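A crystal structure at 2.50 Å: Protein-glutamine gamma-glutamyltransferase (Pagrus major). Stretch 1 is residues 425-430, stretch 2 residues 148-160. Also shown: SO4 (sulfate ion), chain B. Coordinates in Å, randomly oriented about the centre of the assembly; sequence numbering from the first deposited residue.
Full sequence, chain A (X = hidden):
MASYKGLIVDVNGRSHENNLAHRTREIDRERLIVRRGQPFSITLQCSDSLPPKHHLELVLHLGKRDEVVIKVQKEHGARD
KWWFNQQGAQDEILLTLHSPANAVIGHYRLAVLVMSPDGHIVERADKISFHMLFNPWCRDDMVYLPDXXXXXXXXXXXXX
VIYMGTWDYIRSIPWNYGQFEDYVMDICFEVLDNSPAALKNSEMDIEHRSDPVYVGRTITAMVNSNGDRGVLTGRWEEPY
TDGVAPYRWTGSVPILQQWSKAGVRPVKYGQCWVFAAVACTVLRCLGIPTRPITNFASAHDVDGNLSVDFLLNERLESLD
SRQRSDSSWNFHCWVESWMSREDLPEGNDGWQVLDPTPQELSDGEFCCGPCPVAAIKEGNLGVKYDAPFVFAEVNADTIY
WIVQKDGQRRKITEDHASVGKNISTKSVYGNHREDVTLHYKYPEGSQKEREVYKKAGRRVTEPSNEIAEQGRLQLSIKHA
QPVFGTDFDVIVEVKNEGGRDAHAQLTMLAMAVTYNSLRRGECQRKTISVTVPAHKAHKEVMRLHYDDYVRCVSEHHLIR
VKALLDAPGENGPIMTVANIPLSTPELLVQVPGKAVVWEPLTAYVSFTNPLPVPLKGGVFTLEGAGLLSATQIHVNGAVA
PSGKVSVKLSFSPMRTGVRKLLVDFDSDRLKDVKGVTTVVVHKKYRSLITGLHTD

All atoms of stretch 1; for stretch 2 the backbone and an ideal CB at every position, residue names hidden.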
ATOM      1  N   THR A 425      -8.577  -6.370   2.021  1.00 11.29           N
ATOM      2  CA  THR A 425      -8.522  -5.063   1.402  1.00 11.16           C
ATOM      3  C   THR A 425      -9.705  -4.315   2.003  1.00 13.79           C
ATOM      4  O   THR A 425     -10.631  -4.934   2.522  1.00 17.72           O
ATOM      5  CB  THR A 425      -8.627  -5.126  -0.125  1.00 12.14           C
ATOM      6  OG1 THR A 425      -8.233  -3.864  -0.665  1.00 18.90           O
ATOM      7  CG2 THR A 425     -10.054  -5.401  -0.585  1.00 11.04           C
ATOM      8  N   LYS A 426      -9.674  -2.990   1.970  1.00 20.34           N
ATOM      9  CA  LYS A 426     -10.788  -2.213   2.529  1.00 20.45           C
ATOM     10  C   LYS A 426     -12.066  -2.337   1.690  1.00 20.47           C
ATOM     11  O   LYS A 426     -12.039  -2.434   0.463  1.00 17.36           O
ATOM     12  CB  LYS A 426     -10.419  -0.718   2.667  1.00 17.62           C
ATOM     13  CG  LYS A 426     -11.551   0.182   3.205  1.00 10.95           C
ATOM     14  CD  LYS A 426     -11.142   1.642   3.305  1.00 14.36           C
ATOM     15  CE  LYS A 426     -12.351   2.574   3.371  1.00 12.06           C
ATOM     16  NZ  LYS A 426     -13.314   2.282   2.274  1.00 15.58           N
ATOM     17  N   SER A 427     -13.185  -2.308   2.395  1.00 20.56           N
ATOM     18  CA  SER A 427     -14.476  -2.398   1.788  1.00 19.30           C
ATOM     19  C   SER A 427     -14.885  -1.092   1.111  1.00 19.39           C
ATOM     20  O   SER A 427     -14.597  -0.003   1.595  1.00 15.38           O
ATOM     21  CB  SER A 427     -15.486  -2.721   2.852  1.00 19.27           C
ATOM     22  OG  SER A 427     -16.759  -2.599   2.272  1.00 32.63           O
ATOM     23  N   VAL A 428     -15.601  -1.220  -0.003  1.00 18.89           N
ATOM     24  CA  VAL A 428     -16.051  -0.078  -0.740  1.00 19.39           C
ATOM     25  C   VAL A 428     -17.067   0.738   0.027  1.00 22.06           C
ATOM     26  O   VAL A 428     -17.248   1.940  -0.222  1.00 24.25           O
ATOM     27  CB  VAL A 428     -16.681  -0.503  -2.052  1.00 16.34           C
ATOM     28  CG1 VAL A 428     -17.412   0.664  -2.661  1.00 19.67           C
ATOM     29  CG2 VAL A 428     -15.612  -0.981  -2.983  1.00 14.43           C
ATOM     30  N   TYR A 429     -17.749   0.097   0.950  1.00 23.98           N
ATOM     31  CA  TYR A 429     -18.744   0.815   1.713  1.00 29.35           C
ATOM     32  C   TYR A 429     -18.506   0.513   3.158  1.00 32.62           C
ATOM     33  O   TYR A 429     -18.756  -0.589   3.615  1.00 34.63           O
ATOM     34  CB  TYR A 429     -20.146   0.383   1.302  1.00 33.04           C
ATOM     35  CG  TYR A 429     -20.597   0.986   0.003  1.00 33.49           C
ATOM     36  CD1 TYR A 429     -20.270   2.311  -0.330  1.00 33.75           C
ATOM     37  CD2 TYR A 429     -21.319   0.230  -0.912  1.00 34.11           C
ATOM     38  CE1 TYR A 429     -20.648   2.870  -1.556  1.00 34.24           C
ATOM     39  CE2 TYR A 429     -21.704   0.774  -2.142  1.00 40.74           C
ATOM     40  CZ  TYR A 429     -21.361   2.092  -2.457  1.00 38.29           C
ATOM     41  OH  TYR A 429     -21.719   2.584  -3.691  1.00 43.55           O
ATOM     42  N   GLY A 430     -18.048   1.513   3.887  1.00 37.23           N
ATOM     43  CA  GLY A 430     -17.739   1.305   5.281  1.00 40.34           C
ATOM     44  C   GLY A 430     -16.240   1.102   5.330  1.00 40.42           C
ATOM     45  O   GLY A 430     -15.549   1.133   4.296  1.00 41.01           O
ATOM     46  N   UNK A 148     -19.048   2.962 -11.153  1.00 15.72           N
ATOM     47  CA  UNK A 148     -18.713   4.240 -10.543  1.00 15.27           C
ATOM     48  C   UNK A 148     -18.517   4.169  -9.066  1.00 14.21           C
ATOM     49  O   UNK A 148     -17.786   4.981  -8.508  1.00 15.86           O
ATOM     50  CB  UNK A 148     -19.803   5.269 -10.849  1.00 15.27           C
ATOM     51  N   UNK A 149     -19.183   3.235  -8.411  1.00 13.41           N
ATOM     52  CA  UNK A 149     -19.018   3.151  -6.966  1.00 17.20           C
ATOM     53  C   UNK A 149     -17.633   2.609  -6.525  1.00 17.54           C
ATOM     54  O   UNK A 149     -17.147   2.881  -5.416  1.00 18.10           O
ATOM     55  CB  UNK A 149     -20.122   2.261  -6.392  1.00 17.20           C
ATOM     56  N   UNK A 150     -16.992   1.849  -7.403  1.00 17.03           N
ATOM     57  CA  UNK A 150     -15.700   1.287  -7.080  1.00 14.20           C
ATOM     58  C   UNK A 150     -14.606   2.249  -7.460  1.00 12.93           C
ATOM     59  O   UNK A 150     -13.522   2.194  -6.911  1.00 12.52           O
ATOM     60  CB  UNK A 150     -15.499  -0.058  -7.781  1.00 14.20           C
ATOM     61  N   UNK A 151     -14.886   3.121  -8.418  1.00 14.15           N
ATOM     62  CA  UNK A 151     -13.893   4.107  -8.833  1.00 13.73           C
ATOM     63  C   UNK A 151     -13.795   5.183  -7.752  1.00 14.97           C
ATOM     64  O   UNK A 151     -12.761   5.819  -7.563  1.00 17.26           O
ATOM     65  CB  UNK A 151     -14.255   4.720 -10.187  1.00 13.73           C
ATOM     66  N   UNK A 152     -14.879   5.363  -7.016  1.00 16.07           N
ATOM     67  CA  UNK A 152     -14.918   6.353  -5.947  1.00 14.12           C
ATOM     68  C   UNK A 152     -14.002   5.950  -4.814  1.00 13.92           C
ATOM     69  O   UNK A 152     -13.384   6.800  -4.170  1.00 13.62           O
ATOM     70  CB  UNK A 152     -16.346   6.538  -5.431  1.00 14.12           C
ATOM     71  N   UNK A 153     -13.940   4.641  -4.563  1.00 14.05           N
ATOM     72  CA  UNK A 153     -13.089   4.106  -3.515  1.00 13.81           C
ATOM     73  C   UNK A 153     -11.672   3.901  -4.017  1.00 15.54           C
ATOM     74  O   UNK A 153     -10.711   4.356  -3.401  1.00 15.73           O
ATOM     75  CB  UNK A 153     -13.658   2.789  -2.984  1.00 13.81           C
ATOM     76  N   UNK A 154     -11.553   3.236  -5.160  1.00 13.50           N
ATOM     77  CA  UNK A 154     -10.255   2.937  -5.738  1.00 10.39           C
ATOM     78  C   UNK A 154      -9.512   4.044  -6.479  1.00 10.24           C
ATOM     79  O   UNK A 154      -8.361   3.845  -6.849  1.00 13.80           O
ATOM     80  CB  UNK A 154     -10.435   1.767  -6.708  1.00 10.39           C
ATOM     81  N   UNK A 155     -10.153   5.184  -6.726  1.00 10.01           N
ATOM     82  CA  UNK A 155      -9.466   6.320  -7.364  1.00 10.36           C
ATOM     83  C   UNK A 155      -9.703   7.584  -6.547  1.00  9.96           C
ATOM     84  O   UNK A 155      -8.768   8.252  -6.134  1.00 15.67           O
ATOM     85  CB  UNK A 155      -9.949   6.517  -8.802  1.00 10.36           C
ATOM     86  N   UNK A 156     -10.954   7.896  -6.279  1.00 10.62           N
ATOM     87  CA  UNK A 156     -11.283   9.113  -5.563  1.00  9.20           C
ATOM     88  C   UNK A 156     -11.154   9.166  -4.062  1.00  8.98           C
ATOM     89  O   UNK A 156     -11.020  10.238  -3.504  1.00 13.30           O
ATOM     90  CB  UNK A 156     -12.732   9.471  -5.901  1.00  9.20           C
ATOM     91  N   UNK A 157     -11.205   8.035  -3.381  1.00 13.79           N
ATOM     92  CA  UNK A 157     -11.083   8.081  -1.931  1.00 10.43           C
ATOM     93  C   UNK A 157      -9.643   8.332  -1.464  1.00 11.80           C
ATOM     94  O   UNK A 157      -8.701   7.683  -1.932  1.00 14.75           O
ATOM     95  CB  UNK A 157     -11.599   6.771  -1.332  1.00 10.43           C
ATOM     96  N   UNK A 158      -9.459   9.281  -0.559  1.00  8.55           N
ATOM     97  CA  UNK A 158      -8.109   9.605  -0.093  1.00 12.96           C
ATOM     98  C   UNK A 158      -7.755   8.999   1.268  1.00 14.64           C
ATOM     99  O   UNK A 158      -6.617   9.113   1.739  1.00 13.89           O
ATOM    100  CB  UNK A 158      -7.952  11.125  -0.019  1.00 12.96           C
ATOM    101  N   UNK A 159      -8.731   8.354   1.890  1.00 15.92           N
ATOM    102  CA  UNK A 159      -8.543   7.747   3.193  1.00 17.09           C
ATOM    103  C   UNK A 159      -8.770   6.273   3.063  1.00 17.44           C
ATOM    104  O   UNK A 159      -9.818   5.851   2.595  1.00 23.40           O
ATOM    105  CB  UNK A 159      -9.476   8.355   4.242  1.00 17.09           C
ATOM    106  N   UNK A 160      -7.786   5.492   3.467  1.00 16.15           N
ATOM    107  CA  UNK A 160      -7.914   4.057   3.388  1.00 14.78           C
ATOM    108  C   UNK A 160      -7.655   3.409   4.736  1.00 14.85           C
ATOM    109  O   UNK A 160      -7.545   4.067   5.767  1.00 14.84           O
ATOM    110  CB  UNK A 160      -6.956   3.496   2.335  1.00 14.78           C
TER
HETATM  111  S   SO4 B 696     -13.611  -6.920  -6.826  1.00 45.50           S
HETATM  112  O1  SO4 B 696     -12.721  -7.830  -7.370  1.00 41.06           O
HETATM  113  O2  SO4 B 696     -13.520  -5.724  -7.575  1.00 37.14           O
HETATM  114  O3  SO4 B 696     -14.842  -7.490  -7.139  1.00 41.68           O
HETATM  115  O4  SO4 B 696     -13.435  -6.850  -5.401  1.00 34.50           O

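Position 148 opens the helix, and its CB has nothing of stretch 1 within 5.5 Å. Many residues would do. It is Glu148.

Position 149 points its CB toward stretch 1. The ideal CB lies 3.2 Å from Tyr429 OH, which is tight, and 4.9 Å from Val428 CG1. A small residue suits this spot: Ala or Ser, or Gly with no side chain at all. It is Ser149. Val428 CG1 packs 3.5 Å from Ser149 O.

Position 150 points sideways, with its ideal CB 4.9 Å from Val428 CG2. A long chain could skirt the valine, and the nearby sulfate would favour a positive end. It is Lys150. Its end leads away from stretch 1, and Lys150 NZ makes a weak 3.4 Å hydrogen bond to sulfate O2.

Position 151 is out of reach, so stretch 1 leaves the choice open. It is Leu151.

Position 152 points toward stretch 1 but has none of its atoms within 5.5 Å of the ideal CB. Many side chains would fit. It is Gln152, whose end leads away.

Position 153 faces both the valine and the lysine. Its CB points toward stretch 1, and the ideal CB is 4.2 Å from Val428 CG2 and 5.3 Å from Lys426 NZ. An acidic residue would answer the lysine charge, while Gln could offer a neutral acceptor. It is Glu153. Glu153 OE2 forms a salt bridge with Lys426 NZ at 2.8 Å, although the hydrogen bond within it is weak. Lys426 NZ also donates to Ser427 O at 2.7 Å.

Position 154 points sideways, leaving room for a long or aromatic side chain to reach Val428. It is Tyr154. Tyr154 CZ lies 3.8 Å from Val428 CG2, an apolar contact. Water 1 links the stretches, 2.5 Å from Tyr154 OH and donating to Lys426 O at 2.8 Å.

Positions 155 and 156 are out of reach, and stretch 1 does not choose between residues. They are Val155 and Met156.

Position 157 points toward stretch 1 without close contact at CB. A polar side chain could join the group around Glu153. It is Asn157. Asn157 ND2 donates to Glu153 OE1 at 2.7 Å, and Asn157 OD1 accepts from the backbone N of position 159 at 2.8 Å.

Position 158 is out of reach. It is Glu158.

Position 159 points sideways, with no close neighbour at CB. Several residues would suit. It is Asp159, whose end leads away.

Position 160 has an ideal CB 4.7 Å from Lys426 CD, which is not tight, and its backbone angles do not call for glycine. Several residues would suit. It is Gly160; Gly160 CA lies 4.0 Å from Lys426 CD.

Stretch 2, residues 148-160: ESKLQEYVMNEDG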
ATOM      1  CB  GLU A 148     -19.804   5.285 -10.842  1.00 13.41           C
ATOM      2  CG  GLU A 148     -19.773   5.811 -12.227  1.00 15.38           C
ATOM      3  CD  GLU A 148     -20.306   7.220 -12.300  1.00 21.63           C
ATOM      4  OE1 GLU A 148     -21.194   7.501 -11.456  1.00 15.66           O
ATOM      5  OE2 GLU A 148     -19.846   8.009 -13.189  1.00 20.00           O
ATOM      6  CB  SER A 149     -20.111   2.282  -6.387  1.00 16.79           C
ATOM      7  OG  SER A 149     -19.664   0.951  -6.246  1.00 26.15           O
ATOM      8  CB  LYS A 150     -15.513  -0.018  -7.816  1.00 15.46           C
ATOM      9  CG  LYS A 150     -16.454  -1.066  -7.361  1.00 10.42           C
ATOM     10  CD  LYS A 150     -16.035  -2.352  -7.917  1.00  9.49           C
ATOM     11  CE  LYS A 150     -17.161  -3.324  -7.776  1.00 14.47           C
ATOM     12  NZ  LYS A 150     -16.656  -4.654  -8.225  1.00 26.43           N
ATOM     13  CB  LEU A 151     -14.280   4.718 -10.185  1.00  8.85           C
ATOM     14  CG  LEU A 151     -13.884   3.838 -11.372  1.00  5.90           C
ATOM     15  CD1 LEU A 151     -14.501   4.363 -12.662  1.00  6.40           C
ATOM     16  CD2 LEU A 151     -12.389   3.805 -11.469  1.00  4.79           C
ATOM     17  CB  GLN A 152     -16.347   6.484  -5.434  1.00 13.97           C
ATOM     18  CG  GLN A 152     -16.502   7.467  -4.342  1.00 20.28           C
ATOM     19  CD  GLN A 152     -15.887   8.796  -4.693  1.00 29.89           C
ATOM     20  OE1 GLN A 152     -16.106   9.320  -5.815  1.00 26.83           O
ATOM     21  NE2 GLN A 152     -15.104   9.362  -3.743  1.00 26.60           N
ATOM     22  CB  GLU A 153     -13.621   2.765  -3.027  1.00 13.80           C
ATOM     23  CG  GLU A 153     -12.684   2.051  -2.036  1.00 16.22           C
ATOM     24  CD  GLU A 153     -12.507   2.798  -0.705  1.00 21.55           C
ATOM     25  OE1 GLU A 153     -13.309   3.711  -0.416  1.00 25.05           O
ATOM     26  OE2 GLU A 153     -11.565   2.476   0.062  1.00 26.38           O
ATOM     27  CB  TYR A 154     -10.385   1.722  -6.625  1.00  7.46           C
ATOM     28  CG  TYR A 154     -11.058   0.579  -5.924  1.00  7.19           C
ATOM     29  CD1 TYR A 154     -10.743   0.286  -4.590  1.00  2.00           C
ATOM     30  CD2 TYR A 154     -11.994  -0.222  -6.594  1.00  5.77           C
ATOM     31  CE1 TYR A 154     -11.334  -0.771  -3.944  1.00  4.14           C
ATOM     32  CE2 TYR A 154     -12.600  -1.294  -5.959  1.00  3.96           C
ATOM     33  CZ  TYR A 154     -12.259  -1.562  -4.633  1.00  8.40           C
ATOM     34  OH  TYR A 154     -12.799  -2.657  -4.015  1.00 13.62           O
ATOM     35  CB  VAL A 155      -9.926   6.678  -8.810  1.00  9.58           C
ATOM     36  CG1 VAL A 155      -9.205   7.960  -9.253  1.00  3.96           C
ATOM     37  CG2 VAL A 155      -9.588   5.594  -9.778  1.00  9.25           C
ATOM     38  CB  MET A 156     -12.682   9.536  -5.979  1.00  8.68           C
ATOM     39  CG  MET A 156     -12.749   9.783  -7.484  1.00  7.61           C
ATOM     40  SD  MET A 156     -11.895  11.274  -7.817  1.00 13.10           S
ATOM     41  CE  MET A 156     -11.280  10.949  -9.297  1.00 13.59           C
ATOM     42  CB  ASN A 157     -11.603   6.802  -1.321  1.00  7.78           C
ATOM     43  CG  ASN A 157     -11.769   6.946   0.153  1.00 14.35           C
ATOM     44  OD1 ASN A 157     -11.228   7.888   0.735  1.00 14.11           O
ATOM     45  ND2 ASN A 157     -12.507   6.041   0.778  1.00  9.16           N
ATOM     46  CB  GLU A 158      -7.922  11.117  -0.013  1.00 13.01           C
ATOM     47  CG  GLU A 158      -7.782  11.855  -1.347  1.00 16.80           C
ATOM     48  CD  GLU A 158      -7.801  13.370  -1.165  1.00 17.36           C
ATOM     49  OE1 GLU A 158      -8.849  13.911  -0.726  1.00 26.15           O
ATOM     50  OE2 GLU A 158      -6.767  14.016  -1.440  1.00 17.34           O
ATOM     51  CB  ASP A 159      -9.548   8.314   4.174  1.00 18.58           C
ATOM     52  CG  ASP A 159      -9.208   9.701   4.583  1.00 23.87           C
ATOM     53  OD1 ASP A 159      -8.177   9.834   5.265  1.00 25.54           O
ATOM     54  OD2 ASP A 159      -9.948  10.648   4.217  1.00 27.33           O
TER
HETATM   55  O   HOH W   1     -12.905  -3.825  -1.779  1.00 10.77           O
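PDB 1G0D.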